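Side-chain contacts in serine-threonine phosphatase 2C (Toxoplasma gondii, PDB 2I44), which probably removes phosphate from phosphoserine and phosphothreonine of proteins as a metal-dependent PP2C-family phosphatase, and holds calcium ions in this crystal: residues S215-S219 / R220-P224; T17-P20 / A21-A24; L300-Q303 / Q304-Q308. All blocks are in the same frame, centred on the assembly; numbering follows the deposited sequence.

Interaction 1 of 3, residues S215-S219 / R220-P224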
loop_
_atom_site.group_PDB
_atom_site.type_symbol
_atom_site.label_atom_id
_atom_site.label_comp_id
_atom_site.label_asym_id
_atom_site.label_seq_id
_atom_site.Cartn_x
_atom_site.Cartn_y
_atom_site.Cartn_z
ATOM N N SER A 215 -13.700 -14.925 -21.582
ATOM C CA SER A 215 -14.415 -15.028 -22.845
ATOM C C SER A 215 -15.788 -15.669 -22.680
ATOM O O SER A 215 -16.781 -15.169 -23.198
ATOM C CB SER A 215 -13.582 -15.820 -23.857
ATOM O OG SER A 215 -14.109 -15.661 -25.163
ATOM N N PHE A 216 -15.852 -16.776 -21.952
ATOM C CA PHE A 216 -17.133 -17.437 -21.756
ATOM C C PHE A 216 -18.116 -16.570 -20.981
ATOM O O PHE A 216 -19.297 -16.500 -21.329
ATOM C CB PHE A 216 -16.944 -18.791 -21.063
ATOM C CG PHE A 216 -16.527 -19.889 -22.003
ATOM C CD1 PHE A 216 -17.259 -20.136 -23.166
ATOM C CD2 PHE A 216 -15.417 -20.683 -21.726
ATOM C CE1 PHE A 216 -16.892 -21.160 -24.044
ATOM C CE2 PHE A 216 -15.039 -21.712 -22.595
ATOM C CZ PHE A 216 -15.779 -21.950 -23.755
ATOM N N ARG A 217 -17.639 -15.896 -19.943
ATOM C CA ARG A 217 -18.521 -15.044 -19.161
ATOM C C ARG A 217 -18.944 -13.825 -19.965
ATOM O O ARG A 217 -20.023 -13.268 -19.743
ATOM C CB ARG A 217 -17.833 -14.624 -17.863
ATOM C CG ARG A 217 -17.438 -15.822 -17.027
ATOM C CD ARG A 217 -16.696 -15.438 -15.774
ATOM N NE ARG A 217 -17.539 -14.720 -14.830
ATOM C CZ ARG A 217 -17.296 -14.661 -13.526
ATOM N NH1 ARG A 217 -16.235 -15.283 -13.028
ATOM N NH2 ARG A 217 -18.112 -13.989 -12.723
ATOM N N LYS A 218 -18.099 -13.424 -20.912
ATOM C CA LYS A 218 -18.390 -12.270 -21.747
ATOM C C LYS A 218 -19.458 -12.626 -22.782
ATOM O O LYS A 218 -20.325 -11.809 -23.093
ATOM C CB LYS A 218 -17.109 -11.789 -22.441
ATOM C CG LYS A 218 -17.202 -10.407 -23.075
ATOM C CD LYS A 218 -17.546 -9.339 -22.041
ATOM C CE LYS A 218 -17.670 -7.967 -22.685
ATOM N NZ LYS A 218 -18.374 -6.998 -21.786
ATOM N N SER A 219 -19.401 -13.847 -23.306
ATOM C CA SER A 219 -20.382 -14.282 -24.296
ATOM C C SER A 219 -21.722 -14.532 -23.609
ATOM O O SER A 219 -22.785 -14.402 -24.220
ATOM C CB SER A 219 -19.923 -15.569 -24.983
ATOM O OG SER A 219 -20.067 -16.677 -24.114
ATOM N N ARG A 220 -21.666 -14.893 -22.331
ATOM C CA ARG A 220 -22.878 -15.154 -21.568
ATOM C C ARG A 220 -23.579 -13.836 -21.250
ATOM O O ARG A 220 -24.550 -13.798 -20.495
ATOM C CB ARG A 220 -22.533 -15.897 -20.273
ATOM C CG ARG A 220 -23.746 -16.273 -19.445
ATOM C CD ARG A 220 -24.723 -17.101 -20.266
ATOM N NE ARG A 220 -24.154 -18.397 -20.625
ATOM C CZ ARG A 220 -24.058 -19.432 -19.788
ATOM N NH1 ARG A 220 -24.498 -19.335 -18.535
ATOM N NH2 ARG A 220 -23.520 -20.569 -20.201
ATOM N N GLY A 221 -23.077 -12.751 -21.829
ATOM C CA GLY A 221 -23.671 -11.446 -21.596
ATOM C C GLY A 221 -23.353 -10.873 -20.228
ATOM O O GLY A 221 -23.955 -9.880 -19.811
ATOM N N GLU A 222 -22.413 -11.495 -19.522
ATOM C CA GLU A 222 -22.020 -11.017 -18.202
ATOM C C GLU A 222 -20.943 -9.940 -18.328
ATOM O O GLU A 222 -20.633 -9.472 -19.430
ATOM C CB GLU A 222 -21.475 -12.167 -17.355
ATOM C CG GLU A 222 -22.479 -13.249 -17.005
ATOM C CD GLU A 222 -21.812 -14.446 -16.352
ATOM O OE1 GLU A 222 -21.000 -14.249 -15.425
ATOM O OE2 GLU A 222 -22.101 -15.587 -16.759
ATOM N N GLN A 223 -20.361 -9.568 -17.194
ATOM C CA GLN A 223 -19.327 -8.547 -17.177
ATOM C C GLN A 223 -18.049 -8.959 -16.447
ATOM O O GLN A 223 -17.763 -8.466 -15.358
ATOM C CB GLN A 223 -19.888 -7.268 -16.553
ATOM C CG GLN A 223 -20.967 -6.612 -17.392
ATOM C CD GLN A 223 -21.841 -5.684 -16.580
ATOM O OE1 GLN A 223 -22.475 -6.109 -15.610
ATOM N NE2 GLN A 223 -21.885 -4.411 -16.967
ATOM N N PRO A 224 -17.268 -9.877 -17.041
ATOM C CA PRO A 224 -16.019 -10.321 -16.414
ATOM C C PRO A 224 -15.078 -9.116 -16.330
ATOM O O PRO A 224 -15.095 -8.253 -17.212
ATOM C CB PRO A 224 -15.516 -11.399 -17.377
ATOM C CG PRO A 224 -16.008 -10.907 -18.704
ATOM C CD PRO A 224 -17.425 -10.482 -18.376
#
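The Arg-217 side chain leaves its helix with CG beside the backbone N (chi1 -59°) and kinks at chi3, while Glu-222 takes the same first rotation (chi1 -65°) and runs on extended; the two chains thereby cross at a slant, and Arg-217 NE comes 3.5 Å from Glu-222 OE1. That salt bridge is a loose one, with the guanidinium and carboxylate planes 57° apart. Nearer the backbone, Arg-217 CB rests 4.0 Å from Pro-224 CB. Lys-218, bent at chi2, also lies across the proline ring at about a right angle, its CD 3.8 Å from Pro-224 CD.

The backbone explains why residues on both sides of the turn meet. Glu-222 N donates to Arg-217 O at 3.0 Å, almost in line with the carbonyl bond. With Gly-221 at positive phi, this marks a Schellman motif ending helix 214-219; its second bond, Gly-221 N to Lys-218 O, is less sure in position. One residue earlier, Phe-216 O accepts two donors from the same face of its plane: Arg-220 N at 3.0 Å and Ser-219 OG at 2.9 Å.

Arg-217 NH1 also forms salt bridges with Asp-213, just before the segment, and Asp-237, farther along. The Arg-217 guanidinium is thus probably oriented chiefly by these aspartates, the longer Glu-222 bridge adding a weaker electrostatic pull.

Interaction 2 of 3, residues T17-P20 / A21-A24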
loop_
_atom_site.group_PDB
_atom_site.type_symbol
_atom_site.label_atom_id
_atom_site.label_comp_id
_atom_site.label_asym_id
_atom_site.label_seq_id
_atom_site.Cartn_x
_atom_site.Cartn_y
_atom_site.Cartn_z
ATOM N N THR A 17 -0.230 15.804 12.691
ATOM C CA THR A 17 -0.293 15.316 14.071
ATOM C C THR A 17 1.055 14.757 14.542
ATOM O O THR A 17 1.646 13.895 13.883
ATOM C CB THR A 17 -1.367 14.215 14.200
ATOM O OG1 THR A 17 -2.624 14.721 13.732
ATOM C CG2 THR A 17 -1.511 13.767 15.646
ATOM N N SER A 18 1.526 15.245 15.689
ATOM C CA SER A 18 2.811 14.824 16.253
ATOM C C SER A 18 2.746 13.594 17.162
ATOM O O SER A 18 1.954 13.535 18.104
ATOM C CB SER A 18 3.446 15.987 17.026
ATOM O OG SER A 18 4.680 15.605 17.608
ATOM N N TYR A 19 3.591 12.614 16.866
ATOM C CA TYR A 19 3.667 11.387 17.651
ATOM C C TYR A 19 5.109 11.240 18.134
ATOM O O TYR A 19 6.021 11.885 17.611
ATOM C CB TYR A 19 3.247 10.180 16.801
ATOM C CG TYR A 19 1.791 10.212 16.375
ATOM C CD1 TYR A 19 0.769 9.883 17.267
ATOM C CD2 TYR A 19 1.434 10.595 15.085
ATOM C CE1 TYR A 19 -0.572 9.936 16.882
ATOM C CE2 TYR A 19 0.097 10.654 14.684
ATOM C CZ TYR A 19 -0.901 10.323 15.585
ATOM O OH TYR A 19 -2.215 10.376 15.178
ATOM N N PRO A 20 5.335 10.395 19.146
ATOM C CA PRO A 20 6.683 10.197 19.680
ATOM C C PRO A 20 7.800 10.000 18.650
ATOM O O PRO A 20 8.808 10.709 18.683
ATOM C CB PRO A 20 6.503 8.993 20.598
ATOM C CG PRO A 20 5.140 9.236 21.160
ATOM C CD PRO A 20 4.347 9.630 19.929
ATOM N N ALA A 21 7.618 9.061 17.728
ATOM C CA ALA A 21 8.650 8.785 16.734
ATOM C C ALA A 21 8.421 9.358 15.339
ATOM O O ALA A 21 9.219 9.100 14.438
ATOM C CB ALA A 21 8.877 7.273 16.634
ATOM N N PHE A 22 7.367 10.144 15.149
ATOM C CA PHE A 22 7.099 10.687 13.818
ATOM C C PHE A 22 5.894 11.607 13.801
ATOM O O PHE A 22 5.063 11.570 14.706
ATOM C CB PHE A 22 6.809 9.532 12.865
ATOM C CG PHE A 22 5.592 8.743 13.259
ATOM C CD1 PHE A 22 4.322 9.105 12.798
ATOM C CD2 PHE A 22 5.703 7.680 14.149
ATOM C CE1 PHE A 22 3.185 8.419 13.223
ATOM C CE2 PHE A 22 4.568 6.986 14.581
ATOM C CZ PHE A 22 3.308 7.357 14.117
ATOM N N ASP A 23 5.796 12.420 12.754
ATOM C CA ASP A 23 4.650 13.301 12.577
ATOM C C ASP A 23 3.946 12.758 11.339
ATOM O O ASP A 23 4.599 12.331 10.381
ATOM C CB ASP A 23 5.090 14.746 12.346
ATOM C CG ASP A 23 5.936 15.283 13.482
ATOM O OD1 ASP A 23 5.671 14.904 14.644
ATOM O OD2 ASP A 23 6.860 16.084 13.215
ATOM N N ALA A 24 2.621 12.748 11.352
ATOM C CA ALA A 24 1.900 12.215 10.215
ATOM C C ALA A 24 0.734 13.068 9.776
ATOM O O ALA A 24 0.173 13.842 10.553
ATOM C CB ALA A 24 1.420 10.805 10.525
#
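Tyr-19 and Phe-22 meet through their side chains on one face of a hairpin. Tyr-19 CB stands over the centre of the Phe-22 ring, 4.0 Å from its centroid and nearly on the normal, a CH-pi contact. The rings themselves are set obliquely, with planes 33° apart, and the closest carbons are Tyr-19 CD2 and Phe-22 CE1 at 3.4 Å. Phe-22 CG sits between its own N and carbonyl carbon (chi1 62°), a rotation that swings the ring back over Tyr-19 CB. At the tyrosine's edge, near its plane, lies the Ala-24 methyl, Tyr-19 CE2 to Ala-24 CB being 4.4 Å. On the other face Ser-18 OG gives a weak hydrogen bond to Asp-23 OD1 at 3.2 Å.

The register is that of an antiparallel beta hairpin, strands 17-19 and 22-29, whose short segments run at 156° to each other. Thr-17 and Ala-24 form a hydrogen-bonded pair, with Thr-17 N to Ala-24 O and Ala-24 N to Thr-17 O both 2.9 Å; Ser-18 and Asp-23 are the non-hydrogen-bonded pair next to it, and Tyr-19 and Phe-22 lie next along the hairpin. Strand 17-19 is an outermost strand of one of the two large antiparallel sheets that characterise the PP2C fold.

Further out, Phe-22 meets Phe-56 edge-to-face, while Tyr-19 touches Ile-10 and Pro-44. Asp-23 is gripped more strongly from outside the hairpin: its OD1 forms a salt bridge with Lys-321 and its OD2 another with Arg-285.

Interaction 3 of 3, residues L300-Q303 / Q304-Q308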
loop_
_atom_site.group_PDB
_atom_site.type_symbol
_atom_site.label_atom_id
_atom_site.label_comp_id
_atom_site.label_asym_id
_atom_site.label_seq_id
_atom_site.Cartn_x
_atom_site.Cartn_y
_atom_site.Cartn_z
ATOM N N LEU A 300 -3.963 17.739 -8.093
ATOM C CA LEU A 300 -5.235 18.112 -8.694
ATOM C C LEU A 300 -5.099 19.356 -9.574
ATOM O O LEU A 300 -5.702 19.435 -10.644
ATOM C CB LEU A 300 -6.281 18.346 -7.600
ATOM C CG LEU A 300 -6.803 17.088 -6.896
ATOM C CD1 LEU A 300 -7.605 17.452 -5.653
ATOM C CD2 LEU A 300 -7.663 16.302 -7.868
ATOM N N ALA A 301 -4.301 20.318 -9.129
ATOM C CA ALA A 301 -4.091 21.537 -9.898
ATOM C C ALA A 301 -3.416 21.198 -11.227
ATOM O O ALA A 301 -3.811 21.694 -12.278
ATOM C CB ALA A 301 -3.229 22.509 -9.106
ATOM N N GLU A 302 -2.399 20.343 -11.172
ATOM C CA GLU A 302 -1.672 19.936 -12.368
ATOM C C GLU A 302 -2.592 19.216 -13.342
ATOM O O GLU A 302 -2.517 19.426 -14.557
ATOM C CB GLU A 302 -0.510 19.017 -11.992
ATOM C CG GLU A 302 0.310 18.516 -13.175
ATOM C CD GLU A 302 0.865 19.648 -14.028
ATOM O OE1 GLU A 302 1.180 20.719 -13.466
ATOM O OE2 GLU A 302 0.996 19.466 -15.255
ATOM N N GLN A 303 -3.460 18.362 -12.810
ATOM C CA GLN A 303 -4.385 17.625 -13.649
ATOM C C GLN A 303 -5.339 18.580 -14.370
ATOM O O GLN A 303 -5.629 18.387 -15.554
ATOM C CB GLN A 303 -5.162 16.609 -12.808
ATOM C CG GLN A 303 -4.336 15.391 -12.353
ATOM C CD GLN A 303 -4.018 14.406 -13.477
ATOM O OE1 GLN A 303 -4.207 13.196 -13.323
ATOM N NE2 GLN A 303 -3.521 14.913 -14.597
ATOM N N GLN A 304 -5.826 19.604 -13.668
ATOM C CA GLN A 304 -6.726 20.575 -14.294
ATOM C C GLN A 304 -5.969 21.257 -15.424
ATOM O O GLN A 304 -6.482 21.415 -16.528
ATOM C CB GLN A 304 -7.167 21.662 -13.308
ATOM C CG GLN A 304 -7.907 21.193 -12.073
ATOM C CD GLN A 304 -8.517 22.359 -11.306
ATOM O OE1 GLN A 304 -9.613 22.824 -11.631
ATOM N NE2 GLN A 304 -7.797 22.851 -10.298
ATOM N N SER A 305 -4.743 21.662 -15.117
ATOM C CA SER A 305 -3.863 22.337 -16.059
ATOM C C SER A 305 -3.681 21.509 -17.332
ATOM O O SER A 305 -3.416 22.047 -18.408
ATOM C CB SER A 305 -2.506 22.575 -15.391
ATOM O OG SER A 305 -1.684 23.436 -16.159
ATOM N N ARG A 306 -3.831 20.196 -17.200
ATOM C CA ARG A 306 -3.668 19.290 -18.330
ATOM C C ARG A 306 -4.993 18.901 -18.947
ATOM O O ARG A 306 -5.022 18.139 -19.907
ATOM C CB ARG A 306 -2.956 18.009 -17.895
ATOM C CG ARG A 306 -1.600 18.219 -17.271
ATOM C CD ARG A 306 -0.996 16.890 -16.849
ATOM N NE ARG A 306 0.301 17.061 -16.208
ATOM C CZ ARG A 306 1.100 16.059 -15.863
ATOM N NH1 ARG A 306 0.734 14.806 -16.095
ATOM N NH2 ARG A 306 2.273 16.312 -15.301
ATOM N N ASN A 307 -6.089 19.406 -18.394
ATOM C CA ASN A 307 -7.400 19.054 -18.922
ATOM C C ASN A 307 -7.711 17.583 -18.662
ATOM O O ASN A 307 -8.490 16.962 -19.391
ATOM C CB ASN A 307 -7.437 19.311 -20.420
ATOM C CG ASN A 307 -8.221 20.528 -20.767
ATOM O OD1 ASN A 307 -9.445 20.472 -20.904
ATOM N ND2 ASN A 307 -7.533 21.653 -20.898
ATOM N N GLN A 308 -7.095 17.029 -17.625
ATOM C CA GLN A 308 -7.299 15.630 -17.275
ATOM C C GLN A 308 -8.206 15.415 -16.071
ATOM O O GLN A 308 -8.048 16.065 -15.036
ATOM C CB GLN A 308 -5.956 14.966 -16.988
ATOM C CG GLN A 308 -5.334 14.280 -18.176
ATOM C CD GLN A 308 -6.149 13.087 -18.628
ATOM O OE1 GLN A 308 -6.469 12.199 -17.832
ATOM N NE2 GLN A 308 -6.492 13.057 -19.913
HETATM O O HOH W 1 -2.084 13.443 -16.739
#
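Arg-306 reaches back along the last turn of helix 291-305 to Glu-302, and its atoms can be followed in order. CB lies 3.6 Å from Gln-303 O. CG, placed beside the backbone N (chi1 -58°), passes 3.1 Å from Glu-302 O. From there the chain runs extended past the glutamate to NE, which donates to Glu-302 OE2 at 2.7 Å with an N-H...O angle of 164°. The acceptor lies at the edge of the guanidinium, in its plane, and accepts the bond through its anti lone pair; the carboxylate stands 75° to the guanidinium. Glu-302 meets it halfway by bending at chi2. At the tip, NH1 donates to a water 3.2 Å away, also in the guanidinium plane, and the same water accepts from Gln-303 NE2 at 3.0 Å. This salt bridge and water bridge hold two edges of the flat group.

Gln-303 NE2 also lies 3.4 Å from Gln-308 CB. In the backbone, Gln-308 N donates to Gln-303 O at 2.9 Å, and Asn-307 at positive phi bonds back to Gln-304 O, a Schellman motif.

The turn caps the C-terminal end of helix 291-305 at the protein surface. There Glu-302 touches Val-271 and Met-272, just after helix 266-269, Leu-300 touches Ala-310, and the chain heads for strand 313-320.

The three contacts do not touch one another. Interactions 1 and 2 are farthest apart, centres 50 Å, on opposite sides of the chain's centre; interaction 3 lies 36 Å from interaction 1 and 32 Å from interaction 2, between centres. Interactions 1 and 3 share a theme, each ending a helix in a Schellman motif beside an arginine-glutamate salt bridge, whereas interaction 2 is a hairpin at a sheet edge. Only interaction 3 approaches the metal site: the Gln-303 side chain is about 6 Å from that of the calcium ligand Asp-311, about 9 Å from that of Asp-266 and about 10 Å from a bound calcium ion. The other two lie away from it.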